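Local coordinates for AAEL008620-PA odorant-binding protein (Aedes aegypti, PDB 5V13), which binds juvenile hormone in mosquito hemolymph as a secreted member of the odorant-binding protein family, at residues 20-28 with 86-94; 75-84 with 109-120. All blocks are in the same frame, centred on the assembly; numbering follows the deposited sequence.

Contact 1. Residues 20-28 with 86-94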
loop_
_atom_site.group_PDB
_atom_site.type_symbol
_atom_site.label_atom_id
_atom_site.label_comp_id
_atom_site.label_asym_id
_atom_site.label_seq_id
_atom_site.Cartn_x
_atom_site.Cartn_y
_atom_site.Cartn_z
ATOM N N GLU B 20 -23.515 -9.270 8.297
ATOM C CA GLU B 20 -23.860 -7.873 8.568
ATOM C C GLU B 20 -23.195 -6.983 7.528
ATOM O O GLU B 20 -22.009 -7.154 7.214
ATOM C CB GLU B 20 -23.431 -7.457 9.983
ATOM N N TRP B 21 -23.976 -6.040 6.997
ATOM C CA TRP B 21 -23.491 -5.100 5.990
ATOM C C TRP B 21 -22.352 -4.254 6.537
ATOM O O TRP B 21 -22.495 -3.589 7.565
ATOM C CB TRP B 21 -24.644 -4.201 5.550
ATOM C CG TRP B 21 -24.342 -3.247 4.414
ATOM C CD1 TRP B 21 -24.586 -3.447 3.075
ATOM C CD2 TRP B 21 -23.810 -1.920 4.532
ATOM N NE1 TRP B 21 -24.211 -2.322 2.351
ATOM C CE2 TRP B 21 -23.741 -1.371 3.225
ATOM C CE3 TRP B 21 -23.376 -1.145 5.616
ATOM C CZ2 TRP B 21 -23.248 -0.085 2.980
ATOM C CZ3 TRP B 21 -22.900 0.132 5.377
ATOM C CH2 TRP B 21 -22.828 0.649 4.062
ATOM N N GLN B 22 -21.215 -4.258 5.822
ATOM C CA GLN B 22 -20.061 -3.483 6.239
ATOM C C GLN B 22 -19.941 -2.224 5.392
ATOM O O GLN B 22 -20.373 -2.212 4.235
ATOM C CB GLN B 22 -18.772 -4.309 6.105
ATOM C CG GLN B 22 -18.727 -5.530 7.026
ATOM C CD GLN B 22 -18.883 -5.131 8.466
ATOM O OE1 GLN B 22 -18.079 -4.357 8.994
ATOM N NE2 GLN B 22 -19.939 -5.630 9.115
ATOM N N PRO B 23 -19.336 -1.165 5.938
ATOM C CA PRO B 23 -19.072 0.038 5.134
ATOM C C PRO B 23 -18.391 -0.317 3.820
ATOM O O PRO B 23 -17.498 -1.171 3.771
ATOM C CB PRO B 23 -18.150 0.874 6.038
ATOM C CG PRO B 23 -18.505 0.436 7.419
ATOM C CD PRO B 23 -18.822 -1.033 7.312
ATOM N N ARG B 24 -18.856 0.316 2.740
ATOM C CA ARG B 24 -18.321 0.044 1.415
ATOM C C ARG B 24 -16.868 0.492 1.338
ATOM O O ARG B 24 -16.544 1.634 1.679
ATOM C CB ARG B 24 -19.146 0.783 0.355
ATOM C CG ARG B 24 -20.671 0.440 0.355
ATOM C CD ARG B 24 -20.945 -1.037 0.036
ATOM N NE ARG B 24 -20.920 -1.928 1.201
ATOM C CZ ARG B 24 -21.312 -3.201 1.162
ATOM N NH1 ARG B 24 -21.757 -3.724 0.025
ATOM N NH2 ARG B 24 -21.280 -3.953 2.256
ATOM N N THR B 25 -16.004 -0.400 0.865
ATOM C CA THR B 25 -14.611 -0.064 0.576
ATOM C C THR B 25 -14.510 0.708 -0.732
ATOM O O THR B 25 -15.463 0.755 -1.510
ATOM C CB THR B 25 -13.787 -1.338 0.461
ATOM O OG1 THR B 25 -14.205 -2.048 -0.711
ATOM C CG2 THR B 25 -13.957 -2.204 1.696
ATOM N N PRO B 26 -13.345 1.305 -1.020
ATOM C CA PRO B 26 -13.151 1.907 -2.353
ATOM C C PRO B 26 -13.158 0.885 -3.474
ATOM O O PRO B 26 -13.452 1.251 -4.613
ATOM C CB PRO B 26 -11.788 2.616 -2.234
ATOM C CG PRO B 26 -11.124 1.999 -1.031
ATOM C CD PRO B 26 -12.239 1.636 -0.099
ATOM N N GLU B 27 -12.855 -0.389 -3.195
ATOM C CA GLU B 27 -13.037 -1.402 -4.231
ATOM C C GLU B 27 -14.515 -1.551 -4.569
ATOM O O GLU B 27 -14.888 -1.627 -5.741
ATOM C CB GLU B 27 -12.452 -2.748 -3.783
ATOM C CG GLU B 27 -12.526 -3.879 -4.835
ATOM C CD GLU B 27 -13.897 -4.554 -4.952
ATOM O OE1 GLU B 27 -14.248 -5.020 -6.078
ATOM O OE2 GLU B 27 -14.608 -4.650 -3.915
ATOM N N GLN B 28 -15.367 -1.577 -3.548
ATOM C CA GLN B 28 -16.799 -1.767 -3.766
ATOM C C GLN B 28 -17.450 -0.548 -4.438
ATOM O O GLN B 28 -18.270 -0.703 -5.352
ATOM C CB GLN B 28 -17.457 -2.096 -2.425
ATOM C CG GLN B 28 -17.147 -3.542 -1.978
ATOM C CD GLN B 28 -17.652 -3.840 -0.582
ATOM O OE1 GLN B 28 -17.477 -3.037 0.342
ATOM N NE2 GLN B 28 -18.268 -5.003 -0.415
ATOM N N ARG B 86 -27.397 2.247 7.014
ATOM C CA ARG B 86 -26.161 1.942 6.290
ATOM C C ARG B 86 -25.444 3.212 5.860
ATOM O O ARG B 86 -24.206 3.255 5.862
ATOM C CB ARG B 86 -26.470 1.031 5.096
ATOM C CG ARG B 86 -27.018 -0.320 5.607
ATOM C CD ARG B 86 -27.274 -1.349 4.521
ATOM N NE ARG B 86 -27.757 -2.587 5.143
ATOM C CZ ARG B 86 -28.231 -3.634 4.471
ATOM N NH1 ARG B 86 -28.305 -3.601 3.146
ATOM N NH2 ARG B 86 -28.638 -4.715 5.125
ATOM N N PHE B 87 -26.199 4.260 5.505
ATOM C CA PHE B 87 -25.577 5.567 5.293
ATOM C C PHE B 87 -24.916 6.078 6.574
ATOM O O PHE B 87 -23.831 6.658 6.523
ATOM C CB PHE B 87 -26.612 6.578 4.792
ATOM C CG PHE B 87 -27.091 6.310 3.391
ATOM C CD1 PHE B 87 -28.187 5.484 3.155
ATOM C CD2 PHE B 87 -26.447 6.888 2.304
ATOM C CE1 PHE B 87 -28.631 5.248 1.843
ATOM C CE2 PHE B 87 -26.881 6.657 1.000
ATOM C CZ PHE B 87 -27.973 5.836 0.769
ATOM N N VAL B 88 -25.558 5.865 7.728
ATOM C CA VAL B 88 -24.974 6.276 9.005
ATOM C C VAL B 88 -23.682 5.518 9.264
ATOM O O VAL B 88 -22.666 6.096 9.681
ATOM C CB VAL B 88 -25.979 6.073 10.154
ATOM C CG1 VAL B 88 -25.268 6.190 11.523
ATOM C CG2 VAL B 88 -27.089 7.095 10.064
ATOM N N LEU B 89 -23.701 4.202 9.033
ATOM C CA LEU B 89 -22.508 3.406 9.282
ATOM C C LEU B 89 -21.383 3.809 8.338
ATOM O O LEU B 89 -20.211 3.850 8.737
ATOM C CB LEU B 89 -22.841 1.913 9.166
ATOM C CG LEU B 89 -21.844 0.936 9.800
ATOM C CD1 LEU B 89 -21.862 0.996 11.349
ATOM C CD2 LEU B 89 -22.072 -0.487 9.284
ATOM N N GLN B 90 -21.722 4.150 7.088
ATOM C CA GLN B 90 -20.711 4.634 6.151
ATOM C C GLN B 90 -20.102 5.947 6.623
ATOM O O GLN B 90 -18.881 6.138 6.538
ATOM C CB GLN B 90 -21.315 4.821 4.757
ATOM C CG GLN B 90 -20.286 5.086 3.648
ATOM C CD GLN B 90 -19.603 3.803 3.177
ATOM O OE1 GLN B 90 -20.142 2.711 3.333
ATOM N NE2 GLN B 90 -18.401 3.934 2.607
ATOM N N ALA B 91 -20.935 6.871 7.104
ATOM C CA ALA B 91 -20.417 8.154 7.564
ATOM C C ALA B 91 -19.537 7.987 8.796
ATOM O O ALA B 91 -18.496 8.642 8.916
ATOM C CB ALA B 91 -21.566 9.113 7.859
ATOM N N GLU B 92 -19.931 7.108 9.715
ATOM C CA GLU B 92 -19.121 6.893 10.912
ATOM C C GLU B 92 -17.738 6.345 10.575
ATOM O O GLU B 92 -16.757 6.661 11.261
ATOM C CB GLU B 92 -19.857 5.958 11.868
ATOM C CG GLU B 92 -21.093 6.594 12.489
ATOM C CD GLU B 92 -21.910 5.634 13.355
ATOM O OE1 GLU B 92 -22.767 6.114 14.135
ATOM O OE2 GLU B 92 -21.719 4.405 13.242
ATOM N N SER B 93 -17.633 5.537 9.522
ATOM C CA SER B 93 -16.352 4.948 9.163
ATOM C C SER B 93 -15.474 5.896 8.357
ATOM O O SER B 93 -14.247 5.868 8.505
ATOM C CB SER B 93 -16.568 3.648 8.381
ATOM O OG SER B 93 -15.328 3.130 7.919
ATOM N N PHE B 94 -16.065 6.730 7.493
ATOM C CA PHE B 94 -15.285 7.413 6.462
ATOM C C PHE B 94 -15.476 8.922 6.356
ATOM O O PHE B 94 -14.893 9.528 5.451
ATOM C CB PHE B 94 -15.567 6.809 5.077
ATOM C CG PHE B 94 -15.008 5.410 4.885
ATOM C CD1 PHE B 94 -13.639 5.177 4.939
ATOM C CD2 PHE B 94 -15.852 4.340 4.636
ATOM C CE1 PHE B 94 -13.126 3.891 4.777
ATOM C CE2 PHE B 94 -15.353 3.058 4.450
ATOM C CZ PHE B 94 -13.979 2.832 4.520
#

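Contact 2. Residues 75-84 with 109-120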
loop_
_atom_site.group_PDB
_atom_site.type_symbol
_atom_site.label_atom_id
_atom_site.label_comp_id
_atom_site.label_asym_id
_atom_site.label_seq_id
_atom_site.Cartn_x
_atom_site.Cartn_y
_atom_site.Cartn_z
ATOM N N TYR B 75 -29.974 0.587 -1.282
ATOM C CA TYR B 75 -31.387 0.407 -1.572
ATOM C C TYR B 75 -31.696 -1.081 -1.648
ATOM O O TYR B 75 -31.003 -1.830 -2.344
ATOM C CB TYR B 75 -31.784 1.081 -2.889
ATOM C CG TYR B 75 -33.280 0.973 -3.105
ATOM C CD1 TYR B 75 -34.156 1.770 -2.375
ATOM C CD2 TYR B 75 -33.813 0.056 -3.999
ATOM C CE1 TYR B 75 -35.528 1.665 -2.538
ATOM C CE2 TYR B 75 -35.189 -0.047 -4.179
ATOM C CZ TYR B 75 -36.037 0.759 -3.449
ATOM O OH TYR B 75 -37.405 0.650 -3.618
ATOM N N ASP B 76 -32.738 -1.498 -0.942
ATOM C CA ASP B 76 -33.160 -2.885 -0.812
ATOM C C ASP B 76 -34.410 -3.108 -1.661
ATOM O O ASP B 76 -35.508 -2.694 -1.260
ATOM C CB ASP B 76 -33.444 -3.186 0.664
ATOM C CG ASP B 76 -33.805 -4.637 0.927
ATOM O OD1 ASP B 76 -33.973 -5.418 -0.029
ATOM O OD2 ASP B 76 -33.905 -4.993 2.125
ATOM N N PRO B 77 -34.306 -3.742 -2.833
ATOM C CA PRO B 77 -35.502 -3.921 -3.674
ATOM C C PRO B 77 -36.484 -4.953 -3.149
ATOM O O PRO B 77 -37.635 -4.960 -3.604
ATOM C CB PRO B 77 -34.919 -4.353 -5.022
ATOM C CG PRO B 77 -33.600 -4.941 -4.686
ATOM C CD PRO B 77 -33.077 -4.168 -3.522
ATOM N N LYS B 78 -36.078 -5.830 -2.221
ATOM C CA LYS B 78 -37.032 -6.796 -1.674
ATOM C C LYS B 78 -37.980 -6.133 -0.682
ATOM O O LYS B 78 -39.190 -6.384 -0.703
ATOM C CB LYS B 78 -36.295 -7.959 -1.009
ATOM C CG LYS B 78 -35.427 -8.759 -1.959
ATOM C CD LYS B 78 -35.700 -10.252 -1.844
ATOM C CE LYS B 78 -34.905 -11.036 -2.883
ATOM N NZ LYS B 78 -35.278 -12.482 -2.916
ATOM N N GLU B 79 -37.451 -5.285 0.194
ATOM C CA GLU B 79 -38.267 -4.513 1.117
ATOM C C GLU B 79 -38.752 -3.201 0.517
ATOM O O GLU B 79 -39.557 -2.515 1.156
ATOM C CB GLU B 79 -37.478 -4.229 2.402
ATOM C CG GLU B 79 -37.149 -5.469 3.222
ATOM C CD GLU B 79 -38.389 -6.276 3.586
ATOM O OE1 GLU B 79 -38.620 -7.334 2.961
ATOM O OE2 GLU B 79 -39.142 -5.845 4.490
ATOM N N LYS B 80 -38.278 -2.850 -0.683
ATOM C CA LYS B 80 -38.593 -1.596 -1.376
ATOM C C LYS B 80 -38.310 -0.380 -0.484
ATOM O O LYS B 80 -39.179 0.446 -0.203
ATOM C CB LYS B 80 -40.042 -1.606 -1.891
ATOM C CG LYS B 80 -40.299 -2.664 -2.971
ATOM C CD LYS B 80 -41.593 -2.407 -3.760
ATOM C CE LYS B 80 -42.834 -2.697 -2.925
ATOM N NZ LYS B 80 -42.972 -4.155 -2.629
ATOM N N ARG B 81 -37.047 -0.259 -0.068
ATOM C CA ARG B 81 -36.707 0.707 0.963
ATOM C C ARG B 81 -35.222 1.033 0.899
ATOM O O ARG B 81 -34.397 0.138 0.716
ATOM C CB ARG B 81 -37.050 0.147 2.360
ATOM C CG ARG B 81 -37.096 1.182 3.470
ATOM C CD ARG B 81 -36.989 0.517 4.852
ATOM N NE ARG B 81 -37.860 -0.652 4.985
ATOM C CZ ARG B 81 -39.002 -0.669 5.669
ATOM N NH1 ARG B 81 -39.423 0.423 6.298
ATOM N NH2 ARG B 81 -39.722 -1.784 5.730
ATOM N N PHE B 82 -34.888 2.306 1.084
ATOM C CA PHE B 82 -33.521 2.649 1.447
ATOM C C PHE B 82 -33.232 2.203 2.873
ATOM O O PHE B 82 -34.130 2.096 3.713
ATOM C CB PHE B 82 -33.282 4.150 1.347
ATOM C CG PHE B 82 -32.969 4.621 -0.040
ATOM C CD1 PHE B 82 -31.686 4.544 -0.535
ATOM C CD2 PHE B 82 -33.964 5.150 -0.845
ATOM C CE1 PHE B 82 -31.397 4.989 -1.812
ATOM C CE2 PHE B 82 -33.679 5.596 -2.127
ATOM C CZ PHE B 82 -32.401 5.521 -2.609
ATOM N N ARG B 83 -31.958 1.966 3.148
ATOM C CA ARG B 83 -31.501 1.512 4.456
ATOM C C ARG B 83 -30.742 2.669 5.097
ATOM O O ARG B 83 -29.512 2.750 4.975
ATOM C CB ARG B 83 -30.606 0.275 4.318
ATOM C CG ARG B 83 -31.265 -0.905 3.599
ATOM C CD ARG B 83 -32.350 -1.544 4.471
ATOM N NE ARG B 83 -31.792 -2.187 5.664
ATOM C CZ ARG B 83 -31.839 -3.496 5.910
ATOM N NH1 ARG B 83 -32.433 -4.322 5.059
ATOM N NH2 ARG B 83 -31.300 -3.979 7.023
ATOM N N PRO B 84 -31.427 3.597 5.775
ATOM C CA PRO B 84 -30.725 4.785 6.291
ATOM C C PRO B 84 -29.577 4.441 7.223
ATOM O O PRO B 84 -28.567 5.150 7.222
ATOM C CB PRO B 84 -31.825 5.557 7.031
ATOM C CG PRO B 84 -32.888 4.508 7.350
ATOM C CD PRO B 84 -32.840 3.541 6.204
ATOM N N ALA B 109 -30.951 10.975 8.398
ATOM C CA ALA B 109 -30.998 9.792 7.540
ATOM C C ALA B 109 -32.338 9.073 7.639
ATOM O O ALA B 109 -32.999 8.830 6.619
ATOM C CB ALA B 109 -29.848 8.842 7.891
ATOM N N GLU B 110 -32.767 8.732 8.858
ATOM C CA GLU B 110 -34.026 8.001 8.997
ATOM C C GLU B 110 -35.232 8.831 8.567
ATOM O O GLU B 110 -36.043 8.327 7.767
ATOM C CB GLU B 110 -34.171 7.466 10.426
ATOM C CG GLU B 110 -35.345 6.517 10.598
ATOM C CD GLU B 110 -35.654 6.221 12.054
ATOM O OE1 GLU B 110 -36.774 5.738 12.339
ATOM O OE2 GLU B 110 -34.782 6.476 12.915
ATOM N N PRO B 111 -35.415 10.083 9.011
ATOM C CA PRO B 111 -36.617 10.809 8.569
ATOM C C PRO B 111 -36.658 11.076 7.072
ATOM O O PRO B 111 -37.733 10.962 6.468
ATOM C CB PRO B 111 -36.589 12.109 9.395
ATOM C CG PRO B 111 -35.256 12.192 10.006
ATOM C CD PRO B 111 -34.717 10.793 10.102
ATOM N N MET B 112 -35.519 11.390 6.443
ATOM C CA MET B 112 -35.536 11.701 5.014
ATOM C C MET B 112 -35.592 10.460 4.124
ATOM O O MET B 112 -36.087 10.541 2.995
ATOM C CB MET B 112 -34.314 12.536 4.646
ATOM C CG MET B 112 -34.396 13.967 5.145
ATOM S SD MET B 112 -32.916 14.894 4.738
ATOM C CE MET B 112 -33.365 16.504 5.385
ATOM N N LEU B 113 -35.101 9.311 4.582
ATOM C CA LEU B 113 -35.072 8.118 3.736
ATOM C C LEU B 113 -36.139 7.086 4.082
ATOM O O LEU B 113 -36.270 6.094 3.355
ATOM C CB LEU B 113 -33.692 7.468 3.794
ATOM C CG LEU B 113 -32.604 8.294 3.126
ATOM C CD1 LEU B 113 -31.241 7.726 3.462
ATOM C CD2 LEU B 113 -32.828 8.374 1.577
ATOM N N ALA B 114 -36.903 7.295 5.150
ATOM C CA ALA B 114 -37.856 6.294 5.609
ATOM C C ALA B 114 -39.027 6.156 4.646
ATOM O O ALA B 114 -39.415 7.106 3.959
ATOM C CB ALA B 114 -38.398 6.650 6.992
ATOM N N GLY B 115 -39.601 4.957 4.621
ATOM C CA GLY B 115 -40.813 4.713 3.866
ATOM C C GLY B 115 -40.653 3.625 2.828
ATOM O O GLY B 115 -39.660 3.595 2.098
ATOM N N VAL B 116 -41.622 2.723 2.755
ATOM C CA VAL B 116 -41.622 1.679 1.738
ATOM C C VAL B 116 -42.226 2.259 0.468
ATOM O O VAL B 116 -43.277 2.910 0.507
ATOM C CB VAL B 116 -42.401 0.447 2.226
ATOM C CG1 VAL B 116 -42.471 -0.619 1.141
ATOM C CG2 VAL B 116 -41.751 -0.113 3.486
ATOM N N LEU B 117 -41.548 2.051 -0.656
ATOM C CA LEU B 117 -41.947 2.644 -1.926
ATOM C C LEU B 117 -43.029 1.794 -2.589
ATOM O O LEU B 117 -43.124 0.587 -2.351
ATOM C CB LEU B 117 -40.731 2.786 -2.854
ATOM C CG LEU B 117 -39.655 3.832 -2.515
ATOM C CD1 LEU B 117 -39.066 3.706 -1.122
ATOM C CD2 LEU B 117 -38.530 3.763 -3.535
ATOM N N ALA B 118 -43.849 2.432 -3.435
ATOM C CA ALA B 118 -44.919 1.681 -4.091
ATOM C C ALA B 118 -44.370 0.700 -5.121
ATOM O O ALA B 118 -44.992 -0.340 -5.366
ATOM C CB ALA B 118 -45.922 2.630 -4.747
ATOM N N ASP B 119 -43.221 1.014 -5.724
ATOM C CA ASP B 119 -42.561 0.169 -6.715
ATOM C C ASP B 119 -41.061 0.450 -6.678
ATOM O O ASP B 119 -40.602 1.390 -6.024
ATOM C CB ASP B 119 -43.119 0.422 -8.128
ATOM C CG ASP B 119 -43.019 1.884 -8.537
ATOM O OD1 ASP B 119 -41.888 2.433 -8.571
ATOM O OD2 ASP B 119 -44.078 2.486 -8.818
ATOM N N ASN B 120 -40.303 -0.366 -7.417
ATOM C CA ASN B 120 -38.852 -0.236 -7.525
ATOM C C ASN B 120 -38.397 0.507 -8.784
ATOM O O ASN B 120 -37.238 0.355 -9.190
ATOM C CB ASN B 120 -38.186 -1.616 -7.488
ATOM C CG ASN B 120 -38.125 -2.202 -6.089
ATOM O OD1 ASN B 120 -37.939 -1.481 -5.116
ATOM N ND2 ASN B 120 -38.273 -3.519 -5.986
HETATM O O HOH W 1 -37.045 4.260 1.539
#

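Contact 1. Residues 20-28 with 86-94
The extended chain of Trp21 to Arg24 runs along one side of helix 84-94, coming nearest where the CA atoms of Pro23 and Gln90 lie 5.0 Å apart, before turning into helix 26-38. It is the first ordered part of the N-terminal arm of an odorant-binding-protein fold, laid against a helix of the first half of the chain. Gln90 grips the backbone of Arg24 at both polar atoms: its OE1 accepts from Arg24 N at 2.8 Å on a lone pair, and its NE2 gives a nearly straight bond (169°) to Arg24 O at 3.1 Å. The bend at chi2 (79°) turns the amide toward the arm, so that a side chain matches one residue's N-H and C=O much as a strand would. NE2 also reaches Met143 O, and Arg24 O also accepts from His145.

One turn earlier, the extended chain of Arg86 lies over a face of the Trp21 indole, with guanidinium and ring planes only 3° apart and CD 3.5 Å from the centroid of the five-membered ring. Arg24 NH2 covers the opposite face, so the indole is sandwiched between two arginines; its NE1 bonds to Leu72 O, and Arg86 NH1 to Arg73 O. The rotation of the Arg24 guanidinium is fixed by NE and NH2, which both bond to Gln22 O in the guanidinium plane, and NH1 forms a salt bridge with Glu205. Leu89 CD2 sits at the indole edge and touches Pro23 CD at 3.8 Å. Where helix 26-38 begins, Thr25 and Gln28 form a capping box, with Gln28 N bonded to Thr25 OG1 at 3.1 Å.

Contact 2. Residues 75-84 with 109-120
A small beta hairpin, strands 75-76 and 81-82 joined by a tight turn, packs here against the end of helix 99-113 and the loop that leads on to helix 122-135. Lys80 and Arg81 both face Asp76 in a G1 bulge, and Asp76 OD1 accepts from Lys78 N in an Asx turn. Asn120 ties the Tyr75 side chain and the start of the turn, Pro77 O, to the loop with its two amide atoms. Its OD1 accepts a hydrogen bond from Tyr75 OH (2.7 Å) at the edge of the phenol ring, with ring and amide planes 89° apart; its ND2 bonds to Pro77 O at 2.9 Å, on a lone pair of that carbonyl. Tyr75 CG lies opposite its backbone N (chi1 -175°), and the ring thus extends to the loop, where Leu117 CD2 approaches OH to 3.3 Å.

Three residues earlier in the loop, Leu117 N bonds to Lys80 O at 2.9 Å, while the aliphatic part of Lys80 crosses the Asn120 amide at about a right angle. Val116 CG2 rests over a face of the Arg81 guanidinium, 3.5 Å from NH2. Beyond it a water accepts from Phe82 N and donates to Leu113 O and Gly115 O, bridging strand 81-82 to the helix end and the loop after it. Leu113 CD2 lies over one face of the Phe82 ring and Tyr75 CD1 over the other. Pro84 closes the contact, its CB 3.9 Å from Ala109 CB. Across the contact the polar links are few: the two ends of one amide, one backbone bond and one bridging water, while Phe82, held between Leu113 and Tyr75, meets Tyr129 of the hormone pocket, consistent with a second-shell position.

How the contacts relate
From the N terminus, the arm 20-28 leads into helix 26-38; two further helices follow before the hairpin 75-84. Helix 84-94 comes next, and its residues 86-94 return to the arm, closing the long loop of contact 1. The chain then runs through helix 99-113 to 109-120, which folds back on the hairpin and closes the shorter loop of contact 2. The segments alternate, so the two closures cross rather than nest. Their centres lie about 17 Å apart, yet they touch: Phe87 packs on Leu113 and Phe82, and Val88 on Ala109. Helix 84-94 thus joins the arm on one side to the hairpin and helix 99-113.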